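Side-chain contacts in transcriptional regulator, TetR family (Vibrio parahaemolyticus, PDB 3HE0), which probably binds regulatory DNA sequences and controls transcription, as expected of a TetR-family transcription factor: residues Ala41-Ala44 against Ala45-Tyr49; Ser53-Glu56 against His57-Glu61; Arg63-Val66 against Ala67-Ala71; Tyr88-Met91 against Trp92-Trp96. All coordinates share one frame; numbering follows the deposited sequence.

Overall arrangement
From the N terminus, four local contacts follow one another in series, none nested in or crossing another. Contact 1 closes the turn between helix 34-41 and helix 45-49 in the predicted DNA-binding motif. Contact 2 starts helix 55-74 and touches contact 1, Y49 CE1 lying 4.3 Å from D54 CA. Contact 3 lies farther along that helix, its centre about 15 Å from that of contact 2, and closes no loop beyond helical turns. Contact 4 sits on helix 84-97 in the C-terminal helical part, its centre about 17 Å from that of contact 3. Helix 55-74 thus leads from the predicted DNA-binding end toward the C-terminal helices.

Contact 1 (Ala41-Ala44 against Ala45-Tyr49); sequences AGVA and AGTIY
A water bridges A44 and T47 where the chain turns into helix 45-49: it accepts from A44 N at 3.3 Å and lies 3.0 Å from T47 OG1. The direct backbone link between the same residues is poor, for T47 N reaches A44 O at 3.0 Å with an N-H...O angle of only 125°, a weak bond. With T47 OG1 anti to its carbonyl carbon (chi1 -63°), the hydroxyl stands on the water's side, while T47 CG2 turns to V43 and stops 4.0 Å from V43 CB. The two beta carbons, V43 CB and T47 CB, meet at 3.9 Å. One branch of V43 goes further: CG2 touches I48 CG1 at 4.1 Å, the side chains crossing at about a right angle. Behind them V43 and I48 both rest on A38, and I48 also on M34, so the small apolar cluster ties the turn to helix 34-41. That helix ends in a Schellman motif, with G42 at positive phi and V43 N bonded back to A38 O. A helix, a short turn and a second helix packed on the first through apolar side chains fit the helix-turn-helix predicted here to bind DNA.

Contact 2 (Ser53-Glu56 against His57-Glu61); sequences SDKE and HLLEE
D54 OD1 grips H57 twice. It accepts from the backbone, H57 N, at 2.7 Å, nearly in line with its own C-O bond, and from the ring, H57 ND1, at 2.8 Å. The ring N-H comes from above the carboxylate plane, 37° out of it, whereas the oxygen lies almost in the imidazole plane; carboxylate and ring are turned 33° apart. D54 OD2 adds a weak bond to H57 ND1 at 3.4 Å. S53 OG sits over one face of the imidazole, toward its rim, 3.2 Å from H57 CG. D54 is the N-cap of helix 55-74, and chi1 of 60° (CG between the backbone N and the carbonyl carbon) turns its carboxylate to the first turn. D54 O takes L58 N at 3.0 Å, and K55 O takes L59 N at 2.9 Å. Farther out, L58 packs on L17, M34 and L37, and K55 NZ bonds to L32 O, setting this helix start against the preceding helices and loop. The acid therefore caps the helix and helps hold the ring's orientation; its negative charge would probably keep a proton on ND1 and tend to stabilise a protonated imidazole.

Contact 3 (Arg63-Val66 against Ala67-Ala71); sequences RLNV and AKRIA
V66 and I70, one helical turn apart, make the tight side of the contact. V66 CG1 meets the end of the isoleucine, CD1, at 3.6 Å as the two side chains slant across each other. With I70 CG1 anti to the carbonyl carbon (chi1 -69°), the chain runs back along the helix, and CG1 lies against V66 O at 3.3 Å. The same carbonyl takes the hydrogen bond from I70 N at 2.9 Å. This ridge packs on helix 102-107, V66 on I106 and I70 on L103. Round the helix, the methyl of A67 rests 3.5 Å from R63 O and is buried beside E127 and M130. Both segments belong to helix 55-74, which, as in TetR-family proteins generally, probably links the DNA-binding region to the C-terminal helices. The polar flank is much looser. N65 ND2 lies at the edge of the R69 guanidinium, near its plane, yet 4.1 Å from R69 NE, with amide and guanidinium planes 34° apart. R69 bends at chi2 and chi3 and gives its NH1 to a salt bridge with E21 of helix 13-27. A bound sulfate, likely a crystallisation additive, has its nearest atom about 3 Å from the N65 side chain. K68, exposed to solvent, touches the preceding turn through its CB, 3.5 Å from N65 O, and its bent chain then departs from the turn.

Contact 4 (Tyr88-Met91 against Trp92-Trp96); sequences YRTM and WLNIW
W92 lies alongside Y88 one turn earlier, both side chains pointing the same way. The indole presents the edge of its five-membered ring: W92 CD1 is 3.4 Å from Y88 OH, which stands near the indole plane, and 3.7 Å from Y88 CZ. The ring planes meet at 49°, neither stacked nor edge-to-face. Both aromatics have CG anti to the backbone N (chi1 177° for Y88, -164° for W92), which sends them off the same flank toward helix 179-193, where Y88 OH bonds S189 OG and W92 packs on I186. M91, a selenomethionine, contributes its carbonyl: M91 O takes I95 N at 2.8 Å and has I95 CG1 at 3.4 Å. Its extended side chain leaves the turn to pack on F160, Q133 and V134. On another flank T90 stands beside N94, with T90 CG2 3.9 Å from N94 ND2, while T90 O accepts N94 N at 2.8 Å. T90 OG1 bonds to E86 O, and N94 ND2 to A76 O and V74 O. No side-chain hydrogen bond joins the two turns; the side chains meet chiefly through apolar atoms, and the buried phenol shares its hydrogen bond with a neighbouring helix instead.

Contact 1 (Ala41-Ala44 against Ala45-Tyr49)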
ATOM      1  N   ALA A  41       9.957  27.209  -0.620  1.00 31.01           N
ATOM      2  CA  ALA A  41      11.356  26.932  -0.404  1.00 30.08           C
ATOM      3  C   ALA A  41      12.079  28.208  -0.033  1.00 29.63           C
ATOM      4  O   ALA A  41      13.204  28.165   0.449  1.00 29.80           O
ATOM      5  CB  ALA A  41      11.977  26.314  -1.637  1.00 30.19           C
ATOM      6  N   GLY A  42      11.437  29.347  -0.261  1.00 28.54           N
ATOM      7  CA  GLY A  42      12.050  30.618   0.029  1.00 27.70           C
ATOM      8  C   GLY A  42      13.154  30.927  -0.958  1.00 27.42           C
ATOM      9  O   GLY A  42      14.223  31.354  -0.556  1.00 27.65           O
ATOM     10  N   VAL A  43      12.916  30.685  -2.249  1.00 26.43           N
ATOM     11  CA  VAL A  43      13.906  31.030  -3.261  1.00 25.93           C
ATOM     12  C   VAL A  43      13.190  31.669  -4.424  1.00 25.69           C
ATOM     13  O   VAL A  43      12.005  31.451  -4.607  1.00 25.51           O
ATOM     14  CB  VAL A  43      14.644  29.786  -3.731  1.00 26.00           C
ATOM     15  CG1 VAL A  43      15.320  29.097  -2.546  1.00 25.42           C
ATOM     16  CG2 VAL A  43      13.666  28.838  -4.448  1.00 24.07           C
ATOM     17  N   ALA A  44      13.904  32.443  -5.223  1.00 26.44           N
ATOM     18  CA  ALA A  44      13.348  32.931  -6.503  1.00 26.96           C
ATOM     19  C   ALA A  44      13.046  31.759  -7.432  1.00 28.10           C
ATOM     20  O   ALA A  44      13.726  30.717  -7.373  1.00 28.88           O
ATOM     21  CB  ALA A  44      14.304  33.892  -7.168  1.00 26.28           C
ATOM     22  N   ALA A  45      12.039  31.907  -8.301  1.00 28.64           N
ATOM     23  CA  ALA A  45      11.752  30.869  -9.335  1.00 28.13           C
ATOM     24  C   ALA A  45      12.990  30.511 -10.115  1.00 27.43           C
ATOM     25  O   ALA A  45      13.224  29.348 -10.431  1.00 28.36           O
ATOM     26  CB  ALA A  45      10.689  31.363 -10.306  1.00 28.74           C
ATOM     27  N   GLY A  46      13.781  31.519 -10.463  1.00 26.06           N
ATOM     28  CA  GLY A  46      14.977  31.282 -11.262  1.00 24.85           C
ATOM     29  C   GLY A  46      15.954  30.345 -10.575  1.00 23.59           C
ATOM     30  O   GLY A  46      16.603  29.552 -11.225  1.00 22.46           O
ATOM     31  N   THR A  47      16.040  30.426  -9.246  1.00 22.36           N
ATOM     32  CA  THR A  47      16.879  29.508  -8.490  1.00 21.45           C
ATOM     33  C   THR A  47      16.500  28.038  -8.731  1.00 20.57           C
ATOM     34  O   THR A  47      17.366  27.191  -8.793  1.00 20.12           O
ATOM     35  CB  THR A  47      16.846  29.853  -7.000  1.00 21.45           C
ATOM     36  OG1 THR A  47      17.403  31.169  -6.857  1.00 23.91           O
ATOM     37  CG2 THR A  47      17.635  28.860  -6.152  1.00 18.64           C
ATOM     38  N   ILE A  48      15.223  27.736  -8.885  1.00 19.54           N
ATOM     39  CA  ILE A  48      14.827  26.356  -9.067  1.00 19.52           C
ATOM     40  C   ILE A  48      15.409  25.780 -10.354  1.00 19.08           C
ATOM     41  O   ILE A  48      15.808  24.604 -10.408  1.00 19.40           O
ATOM     42  CB  ILE A  48      13.308  26.194  -9.073  1.00 19.83           C
ATOM     43  CG1 ILE A  48      12.774  26.519  -7.676  1.00 20.57           C
ATOM     44  CG2 ILE A  48      12.898  24.737  -9.512  1.00 19.30           C
ATOM     45  CD1 ILE A  48      11.347  26.890  -7.652  1.00 23.33           C
ATOM     46  N   TYR A  49      15.456  26.606 -11.389  1.00 18.36           N
ATOM     47  CA  TYR A  49      15.981  26.179 -12.678  1.00 18.45           C
ATOM     48  C   TYR A  49      17.496  26.078 -12.754  1.00 16.88           C
ATOM     49  O   TYR A  49      18.021  25.575 -13.740  1.00 16.89           O
ATOM     50  CB  TYR A  49      15.403  27.049 -13.792  1.00 19.03           C
ATOM     51  CG  TYR A  49      13.898  26.820 -13.898  1.00 22.87           C
ATOM     52  CD1 TYR A  49      13.406  25.675 -14.489  1.00 27.05           C
ATOM     53  CD2 TYR A  49      12.995  27.726 -13.386  1.00 25.72           C
ATOM     54  CE1 TYR A  49      12.054  25.435 -14.594  1.00 30.16           C
ATOM     55  CE2 TYR A  49      11.627  27.505 -13.492  1.00 29.45           C
ATOM     56  CZ  TYR A  49      11.167  26.350 -14.103  1.00 31.68           C
ATOM     57  OH  TYR A  49       9.816  26.082 -14.208  1.00 35.63           O
TER
HETATM   58  O   HOH W   1      17.046  32.653  -4.236  1.00 26.93           O

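Contact 2 (Ser53-Glu56 against His57-Glu61)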
ATOM      1  N   SER A  53      15.869  20.928 -14.420  1.00 20.90           N
ATOM      2  CA  SER A  53      15.556  21.457 -15.745  1.00 22.33           C
ATOM      3  C   SER A  53      14.083  21.797 -15.902  1.00 22.84           C
ATOM      4  O   SER A  53      13.761  22.772 -16.533  1.00 23.75           O
ATOM      5  CB  SER A  53      15.995  20.506 -16.852  1.00 22.70           C
ATOM      6  OG  SER A  53      15.753  19.168 -16.500  1.00 24.88           O
ATOM      7  N   ASP A  54      13.200  21.053 -15.262  1.00 23.71           N
ATOM      8  CA  ASP A  54      11.775  21.256 -15.405  1.00 24.24           C
ATOM      9  C   ASP A  54      11.032  20.464 -14.325  1.00 25.30           C
ATOM     10  O   ASP A  54      11.654  19.729 -13.524  1.00 25.18           O
ATOM     11  CB  ASP A  54      11.338  20.795 -16.809  1.00 24.53           C
ATOM     12  CG  ASP A  54      11.638  19.324 -17.073  1.00 23.67           C
ATOM     13  OD1 ASP A  54      11.784  18.540 -16.141  1.00 27.12           O
ATOM     14  OD2 ASP A  54      11.733  18.929 -18.236  1.00 28.46           O
ATOM     15  N   LYS A  55       9.705  20.602 -14.307  1.00 25.67           N
ATOM     16  CA  LYS A  55       8.890  19.999 -13.249  1.00 26.35           C
ATOM     17  C   LYS A  55       9.112  18.512 -13.215  1.00 25.45           C
ATOM     18  O   LYS A  55       9.271  17.931 -12.151  1.00 25.72           O
ATOM     19  CB  LYS A  55       7.402  20.308 -13.464  1.00 26.92           C
ATOM     20  CG  LYS A  55       6.467  19.873 -12.306  1.00 29.57           C
ATOM     21  CD  LYS A  55       5.088  20.616 -12.390  1.00 32.14           C
ATOM     22  CE  LYS A  55       3.880  19.675 -12.592  1.00 34.40           C
ATOM     23  NZ  LYS A  55       3.202  19.273 -11.284  1.00 36.11           N
ATOM     24  N   GLU A  56       9.160  17.903 -14.393  1.00 24.99           N
ATOM     25  CA  GLU A  56       9.247  16.447 -14.507  1.00 25.10           C
ATOM     26  C   GLU A  56      10.550  15.934 -13.926  1.00 23.68           C
ATOM     27  O   GLU A  56      10.568  14.948 -13.205  1.00 22.63           O
ATOM     28  CB  GLU A  56       9.129  16.021 -15.972  1.00 25.91           C
ATOM     29  CG  GLU A  56       7.868  16.529 -16.654  1.00 30.00           C
ATOM     30  CD  GLU A  56       8.035  17.855 -17.434  1.00 35.22           C
ATOM     31  OE1 GLU A  56       8.290  18.940 -16.820  1.00 35.07           O
ATOM     32  OE2 GLU A  56       7.871  17.803 -18.696  1.00 41.53           O
ATOM     33  N   HIS A  57      11.649  16.636 -14.188  1.00 23.16           N
ATOM     34  CA  HIS A  57      12.932  16.222 -13.589  1.00 23.44           C
ATOM     35  C   HIS A  57      12.943  16.387 -12.096  1.00 23.06           C
ATOM     36  O   HIS A  57      13.412  15.514 -11.379  1.00 22.93           O
ATOM     37  CB  HIS A  57      14.114  16.945 -14.241  1.00 23.77           C
ATOM     38  CG  HIS A  57      14.463  16.386 -15.570  1.00 21.86           C
ATOM     39  ND1 HIS A  57      13.848  16.801 -16.733  1.00 23.30           N
ATOM     40  CD2 HIS A  57      15.319  15.403 -15.919  1.00 21.09           C
ATOM     41  CE1 HIS A  57      14.348  16.125 -17.750  1.00 22.12           C
ATOM     42  NE2 HIS A  57      15.224  15.253 -17.281  1.00 21.69           N
ATOM     43  N   LEU A  58      12.374  17.480 -11.628  1.00 23.95           N
ATOM     44  CA  LEU A  58      12.189  17.672 -10.181  1.00 25.23           C
ATOM     45  C   LEU A  58      11.424  16.501  -9.562  1.00 25.15           C
ATOM     46  O   LEU A  58      11.837  15.977  -8.551  1.00 24.68           O
ATOM     47  CB  LEU A  58      11.468  18.979  -9.883  1.00 24.67           C
ATOM     48  CG  LEU A  58      11.097  19.275  -8.437  1.00 27.87           C
ATOM     49  CD1 LEU A  58      12.332  19.355  -7.529  1.00 26.00           C
ATOM     50  CD2 LEU A  58      10.325  20.598  -8.463  1.00 29.76           C
ATOM     51  N   LEU A  59      10.327  16.078 -10.183  1.00 26.52           N
ATOM     52  CA  LEU A  59       9.527  14.963  -9.619  1.00 27.14           C
ATOM     53  C   LEU A  59      10.354  13.686  -9.480  1.00 27.02           C
ATOM     54  O   LEU A  59      10.287  13.000  -8.453  1.00 27.64           O
ATOM     55  CB  LEU A  59       8.219  14.724 -10.429  1.00 27.38           C
ATOM     56  CG  LEU A  59       7.273  15.954 -10.429  1.00 29.54           C
ATOM     57  CD1 LEU A  59       5.953  15.785 -11.183  1.00 29.83           C
ATOM     58  CD2 LEU A  59       6.968  16.401  -9.009  1.00 31.98           C
ATOM     59  N   GLU A  60      11.169  13.382 -10.479  1.00 27.12           N
ATOM     60  CA  GLU A  60      11.997  12.178 -10.427  1.00 27.57           C
ATOM     61  C   GLU A  60      12.988  12.239  -9.285  1.00 26.96           C
ATOM     62  O   GLU A  60      13.280  11.220  -8.643  1.00 26.32           O
ATOM     63  CB  GLU A  60      12.744  11.978 -11.753  1.00 28.05           C
ATOM     64  CG  GLU A  60      13.575  10.697 -11.810  1.00 31.88           C
ATOM     65  CD  GLU A  60      12.731   9.395 -11.604  1.00 38.79           C
ATOM     66  OE1 GLU A  60      11.495   9.362 -11.910  1.00 39.33           O
ATOM     67  OE2 GLU A  60      13.323   8.401 -11.105  1.00 43.77           O
ATOM     68  N   GLU A  61      13.517  13.436  -9.045  1.00 26.35           N
ATOM     69  CA  GLU A  61      14.504  13.628  -7.999  1.00 26.85           C
ATOM     70  C   GLU A  61      13.804  13.521  -6.675  1.00 25.72           C
ATOM     71  O   GLU A  61      14.386  13.058  -5.713  1.00 25.76           O
ATOM     72  CB  GLU A  61      15.183  15.006  -8.099  1.00 27.61           C
ATOM     73  CG  GLU A  61      16.059  15.168  -9.310  1.00 32.09           C
ATOM     74  CD  GLU A  61      17.111  14.075  -9.357  1.00 38.88           C
ATOM     75  OE1 GLU A  61      17.797  13.880  -8.324  1.00 44.05           O
ATOM     76  OE2 GLU A  61      17.214  13.365 -10.392  1.00 43.66           O
TER

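Contact 3 (Arg63-Val66 against Ala67-Ala71)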
ATOM      1  N   ARG A  63      11.162  11.489  -6.081  1.00 27.44           N
ATOM      2  CA  ARG A  63      10.993  10.028  -5.864  1.00 28.60           C
ATOM      3  C   ARG A  63      12.280   9.416  -5.359  1.00 28.30           C
ATOM      4  O   ARG A  63      12.261   8.627  -4.408  1.00 27.85           O
ATOM      5  CB  ARG A  63      10.562   9.294  -7.127  1.00 29.14           C
ATOM      6  CG  ARG A  63       9.209   9.736  -7.669  1.00 31.93           C
ATOM      7  CD  ARG A  63       8.862   9.022  -8.979  1.00 35.44           C
ATOM      8  NE  ARG A  63       7.757   9.718  -9.646  1.00 38.00           N
ATOM      9  CZ  ARG A  63       7.874  10.540 -10.696  1.00 39.89           C
ATOM     10  NH1 ARG A  63       9.054  10.769 -11.297  1.00 39.99           N
ATOM     11  NH2 ARG A  63       6.781  11.132 -11.170  1.00 40.47           N
ATOM     12  N   LEU A  64      13.407   9.779  -5.978  1.00 28.10           N
ATOM     13  CA  LEU A  64      14.669   9.125  -5.613  1.00 28.26           C
ATOM     14  C   LEU A  64      15.072   9.542  -4.229  1.00 28.52           C
ATOM     15  O   LEU A  64      15.613   8.720  -3.465  1.00 29.56           O
ATOM     16  CB  LEU A  64      15.805   9.428  -6.600  1.00 28.29           C
ATOM     17  CG  LEU A  64      15.591   8.820  -7.995  1.00 29.54           C
ATOM     18  CD1 LEU A  64      16.667   9.248  -9.000  1.00 27.25           C
ATOM     19  CD2 LEU A  64      15.446   7.281  -7.896  1.00 27.63           C
ATOM     20  N   ASN A  65      14.816  10.811  -3.894  1.00 27.62           N
ATOM     21  CA  ASN A  65      15.209  11.316  -2.596  1.00 27.53           C
ATOM     22  C   ASN A  65      14.347  10.674  -1.468  1.00 27.23           C
ATOM     23  O   ASN A  65      14.885  10.296  -0.398  1.00 25.55           O
ATOM     24  CB  ASN A  65      15.118  12.865  -2.550  1.00 27.59           C
ATOM     25  CG  ASN A  65      15.437  13.429  -1.167  1.00 26.26           C
ATOM     26  OD1 ASN A  65      16.564  13.339  -0.705  1.00 30.67           O
ATOM     27  ND2 ASN A  65      14.461  14.018  -0.520  1.00 24.65           N
ATOM     28  N   VAL A  66      13.036  10.555  -1.719  1.00 26.93           N
ATOM     29  CA  VAL A  66      12.131   9.865  -0.769  1.00 28.28           C
ATOM     30  C   VAL A  66      12.546   8.377  -0.543  1.00 28.97           C
ATOM     31  O   VAL A  66      12.708   7.911   0.583  1.00 30.21           O
ATOM     32  CB  VAL A  66      10.677   9.962  -1.235  1.00 28.48           C
ATOM     33  CG1 VAL A  66       9.803   8.912  -0.498  1.00 28.18           C
ATOM     34  CG2 VAL A  66      10.150  11.400  -1.020  1.00 26.34           C
ATOM     35  N   ALA A  67      12.810   7.674  -1.619  1.00 29.48           N
ATOM     36  CA  ALA A  67      13.341   6.302  -1.530  1.00 30.67           C
ATOM     37  C   ALA A  67      14.637   6.246  -0.687  1.00 31.16           C
ATOM     38  O   ALA A  67      14.845   5.333   0.129  1.00 30.92           O
ATOM     39  CB  ALA A  67      13.574   5.725  -2.931  1.00 29.64           C
ATOM     40  N   LYS A  68      15.497   7.236  -0.838  1.00 31.56           N
ATOM     41  CA  LYS A  68      16.770   7.184  -0.113  1.00 31.42           C
ATOM     42  C   LYS A  68      16.533   7.367   1.379  1.00 31.11           C
ATOM     43  O   LYS A  68      17.165   6.727   2.222  1.00 30.58           O
ATOM     44  CB  LYS A  68      17.741   8.237  -0.658  1.00 31.97           C
ATOM     45  CG  LYS A  68      19.122   8.318   0.080  1.00 34.86           C
ATOM     46  CD  LYS A  68      19.745   6.906   0.379  1.00 40.76           C
ATOM     47  CE  LYS A  68      21.250   6.810   0.021  1.00 43.55           C
ATOM     48  NZ  LYS A  68      22.076   7.943   0.608  1.00 45.70           N
ATOM     49  N   ARG A  69      15.611   8.250   1.718  1.00 31.25           N
ATOM     50  CA  ARG A  69      15.329   8.517   3.109  1.00 31.17           C
ATOM     51  C   ARG A  69      14.646   7.316   3.774  1.00 30.97           C
ATOM     52  O   ARG A  69      15.006   6.923   4.882  1.00 30.19           O
ATOM     53  CB  ARG A  69      14.464   9.772   3.213  1.00 31.89           C
ATOM     54  CG  ARG A  69      15.199  11.056   2.749  1.00 34.11           C
ATOM     55  CD  ARG A  69      14.904  12.168   3.656  1.00 38.13           C
ATOM     56  NE  ARG A  69      13.671  12.840   3.293  1.00 41.38           N
ATOM     57  CZ  ARG A  69      12.737  13.258   4.143  1.00 43.47           C
ATOM     58  NH1 ARG A  69      11.683  13.889   3.653  1.00 44.31           N
ATOM     59  NH2 ARG A  69      12.813  13.029   5.458  1.00 45.43           N
ATOM     60  N   ILE A  70      13.686   6.728   3.064  1.00 31.19           N
ATOM     61  CA  ILE A  70      13.014   5.530   3.544  1.00 31.29           C
ATOM     62  C   ILE A  70      14.078   4.452   3.811  1.00 31.72           C
ATOM     63  O   ILE A  70      14.147   3.926   4.932  1.00 31.64           O
ATOM     64  CB  ILE A  70      11.918   5.080   2.584  1.00 31.13           C
ATOM     65  CG1 ILE A  70      10.785   6.101   2.624  1.00 28.50           C
ATOM     66  CG2 ILE A  70      11.369   3.684   2.984  1.00 31.44           C
ATOM     67  CD1 ILE A  70       9.782   5.951   1.482  1.00 29.20           C
ATOM     68  N   ALA A  71      14.973   4.229   2.852  1.00 32.09           N
ATOM     69  CA  ALA A  71      16.017   3.198   3.007  1.00 32.73           C
ATOM     70  C   ALA A  71      16.877   3.416   4.239  1.00 33.49           C
ATOM     71  O   ALA A  71      17.151   2.459   4.989  1.00 33.62           O
ATOM     72  CB  ALA A  71      16.883   3.078   1.753  1.00 32.34           C
TER

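Contact 4 (Tyr88-Met91 against Trp92-Trp96)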
ATOM      1  N   TYR A  88      16.078  -8.281  11.853  1.00 24.37           N
ATOM      2  CA  TYR A  88      14.716  -8.314  11.322  1.00 24.72           C
ATOM      3  C   TYR A  88      13.789  -7.444  12.180  1.00 24.58           C
ATOM      4  O   TYR A  88      13.085  -6.576  11.661  1.00 23.33           O
ATOM      5  CB  TYR A  88      14.203  -9.750  11.223  1.00 24.54           C
ATOM      6  CG  TYR A  88      12.776  -9.830  10.737  1.00 25.00           C
ATOM      7  CD1 TYR A  88      12.480  -9.792   9.389  1.00 24.61           C
ATOM      8  CD2 TYR A  88      11.721  -9.903  11.626  1.00 25.01           C
ATOM      9  CE1 TYR A  88      11.148  -9.839   8.942  1.00 25.31           C
ATOM     10  CE2 TYR A  88      10.386  -9.968  11.180  1.00 24.92           C
ATOM     11  CZ  TYR A  88      10.121  -9.930   9.845  1.00 24.08           C
ATOM     12  OH  TYR A  88       8.823  -9.983   9.403  1.00 25.18           O
ATOM     13  N   ARG A  89      13.839  -7.645  13.500  1.00 24.80           N
ATOM     14  CA  ARG A  89      12.968  -6.916  14.413  1.00 25.16           C
ATOM     15  C   ARG A  89      13.224  -5.425  14.340  1.00 25.11           C
ATOM     16  O   ARG A  89      12.279  -4.628  14.399  1.00 25.74           O
ATOM     17  CB  ARG A  89      13.144  -7.405  15.865  1.00 25.82           C
ATOM     18  CG  ARG A  89      12.212  -6.718  16.896  1.00 27.53           C
ATOM     19  CD  ARG A  89      12.381  -7.240  18.343  1.00 28.83           C
ATOM     20  NE  ARG A  89      11.750  -8.542  18.482  1.00 32.13           N
ATOM     21  CZ  ARG A  89      12.376  -9.716  18.401  1.00 35.31           C
ATOM     22  NH1 ARG A  89      11.677 -10.838  18.537  1.00 35.31           N
ATOM     23  NH2 ARG A  89      13.699  -9.784  18.193  1.00 37.65           N
ATOM     24  N   THR A  90      14.492  -5.028  14.249  1.00 24.20           N
ATOM     25  CA  THR A  90      14.816  -3.619  14.221  1.00 23.83           C
ATOM     26  C   THR A  90      14.162  -2.941  13.013  1.00 24.65           C
ATOM     27  O   THR A  90      13.465  -1.938  13.146  1.00 24.59           O
ATOM     28  CB  THR A  90      16.361  -3.377  14.202  1.00 23.78           C
ATOM     29  OG1 THR A  90      16.959  -4.041  15.316  1.00 23.96           O
ATOM     30  CG2 THR A  90      16.702  -1.902  14.289  1.00 20.85           C
HETATM   31  N   MSE A  91      14.398  -3.498  11.834  1.00 25.58           N
HETATM   32  CA  MSE A  91      13.880  -2.933  10.602  1.00 26.45           C
HETATM   33  C   MSE A  91      12.356  -2.964  10.608  1.00 25.66           C
HETATM   34  O   MSE A  91      11.719  -2.013  10.167  1.00 25.57           O
HETATM   35  CB  MSE A  91      14.411  -3.703   9.390  1.00 26.86           C
HETATM   36  CG  MSE A  91      15.884  -3.465   9.153  1.00 30.92           C
HETATM   37 SE   MSE A  91      16.559  -4.584   7.712  1.00 41.00          SE
HETATM   38  CE  MSE A  91      18.389  -3.907   7.667  1.00 39.47           C
ATOM     39  N   TRP A  92      11.781  -4.048  11.118  1.00 25.06           N
ATOM     40  CA  TRP A  92      10.318  -4.187  11.158  1.00 24.54           C
ATOM     41  C   TRP A  92       9.756  -3.024  11.965  1.00 24.82           C
ATOM     42  O   TRP A  92       8.802  -2.386  11.559  1.00 24.39           O
ATOM     43  CB  TRP A  92       9.936  -5.532  11.789  1.00 24.03           C
ATOM     44  CG  TRP A  92       8.546  -5.969  11.555  1.00 22.93           C
ATOM     45  CD1 TRP A  92       8.118  -6.964  10.706  1.00 23.27           C
ATOM     46  CD2 TRP A  92       7.372  -5.458  12.188  1.00 21.24           C
ATOM     47  NE1 TRP A  92       6.751  -7.090  10.777  1.00 21.39           N
ATOM     48  CE2 TRP A  92       6.276  -6.177  11.686  1.00 20.40           C
ATOM     49  CE3 TRP A  92       7.144  -4.472  13.149  1.00 21.29           C
ATOM     50  CZ2 TRP A  92       4.983  -5.914  12.087  1.00 20.95           C
ATOM     51  CZ3 TRP A  92       5.856  -4.229  13.548  1.00 22.15           C
ATOM     52  CH2 TRP A  92       4.793  -4.946  13.017  1.00 19.48           C
ATOM     53  N   LEU A  93      10.371  -2.739  13.108  1.00 25.40           N
ATOM     54  CA  LEU A  93       9.917  -1.657  13.998  1.00 26.07           C
ATOM     55  C   LEU A  93      10.221  -0.275  13.429  1.00 26.20           C
ATOM     56  O   LEU A  93       9.445   0.663  13.606  1.00 26.76           O
ATOM     57  CB  LEU A  93      10.536  -1.791  15.392  1.00 25.80           C
ATOM     58  CG  LEU A  93       9.892  -2.864  16.274  1.00 26.81           C
ATOM     59  CD1 LEU A  93      10.660  -3.011  17.596  1.00 25.63           C
ATOM     60  CD2 LEU A  93       8.420  -2.551  16.555  1.00 25.86           C
ATOM     61  N   ASN A  94      11.340  -0.132  12.737  1.00 26.56           N
ATOM     62  CA  ASN A  94      11.569   1.115  11.994  1.00 26.79           C
ATOM     63  C   ASN A  94      10.441   1.330  10.972  1.00 26.89           C
ATOM     64  O   ASN A  94       9.977   2.456  10.755  1.00 27.80           O
ATOM     65  CB  ASN A  94      12.931   1.107  11.267  1.00 26.71           C
ATOM     66  CG  ASN A  94      14.123   1.180  12.220  1.00 26.71           C
ATOM     67  OD1 ASN A  94      13.996   1.647  13.333  1.00 23.43           O
ATOM     68  ND2 ASN A  94      15.297   0.711  11.768  1.00 26.67           N
ATOM     69  N   ILE A  95      10.012   0.262  10.312  1.00 26.77           N
ATOM     70  CA  ILE A  95       8.956   0.421   9.314  1.00 26.69           C
ATOM     71  C   ILE A  95       7.689   0.875  10.030  1.00 26.44           C
ATOM     72  O   ILE A  95       7.015   1.765   9.559  1.00 26.14           O
ATOM     73  CB  ILE A  95       8.699  -0.861   8.466  1.00 26.55           C
ATOM     74  CG1 ILE A  95       9.865  -1.122   7.518  1.00 26.90           C
ATOM     75  CG2 ILE A  95       7.379  -0.733   7.632  1.00 26.44           C
ATOM     76  CD1 ILE A  95       9.895  -2.583   6.971  1.00 26.65           C
ATOM     77  N   TRP A  96       7.390   0.270  11.172  1.00 26.79           N
ATOM     78  CA  TRP A  96       6.182   0.587  11.917  1.00 27.36           C
ATOM     79  C   TRP A  96       6.166   2.063  12.298  1.00 28.40           C
ATOM     80  O   TRP A  96       5.145   2.735  12.206  1.00 27.92           O
ATOM     81  CB  TRP A  96       6.136  -0.272  13.185  1.00 27.64           C
ATOM     82  CG  TRP A  96       4.969  -0.072  14.056  1.00 25.74           C
ATOM     83  CD1 TRP A  96       4.899   0.709  15.142  1.00 27.95           C
ATOM     84  CD2 TRP A  96       3.705  -0.707  13.931  1.00 27.51           C
ATOM     85  NE1 TRP A  96       3.652   0.629  15.711  1.00 28.31           N
ATOM     86  CE2 TRP A  96       2.902  -0.249  14.984  1.00 27.42           C
ATOM     87  CE3 TRP A  96       3.180  -1.632  13.038  1.00 28.32           C
ATOM     88  CZ2 TRP A  96       1.595  -0.654  15.154  1.00 30.19           C
ATOM     89  CZ3 TRP A  96       1.880  -2.040  13.204  1.00 30.63           C
ATOM     90  CH2 TRP A  96       1.098  -1.559  14.263  1.00 30.67           C
TER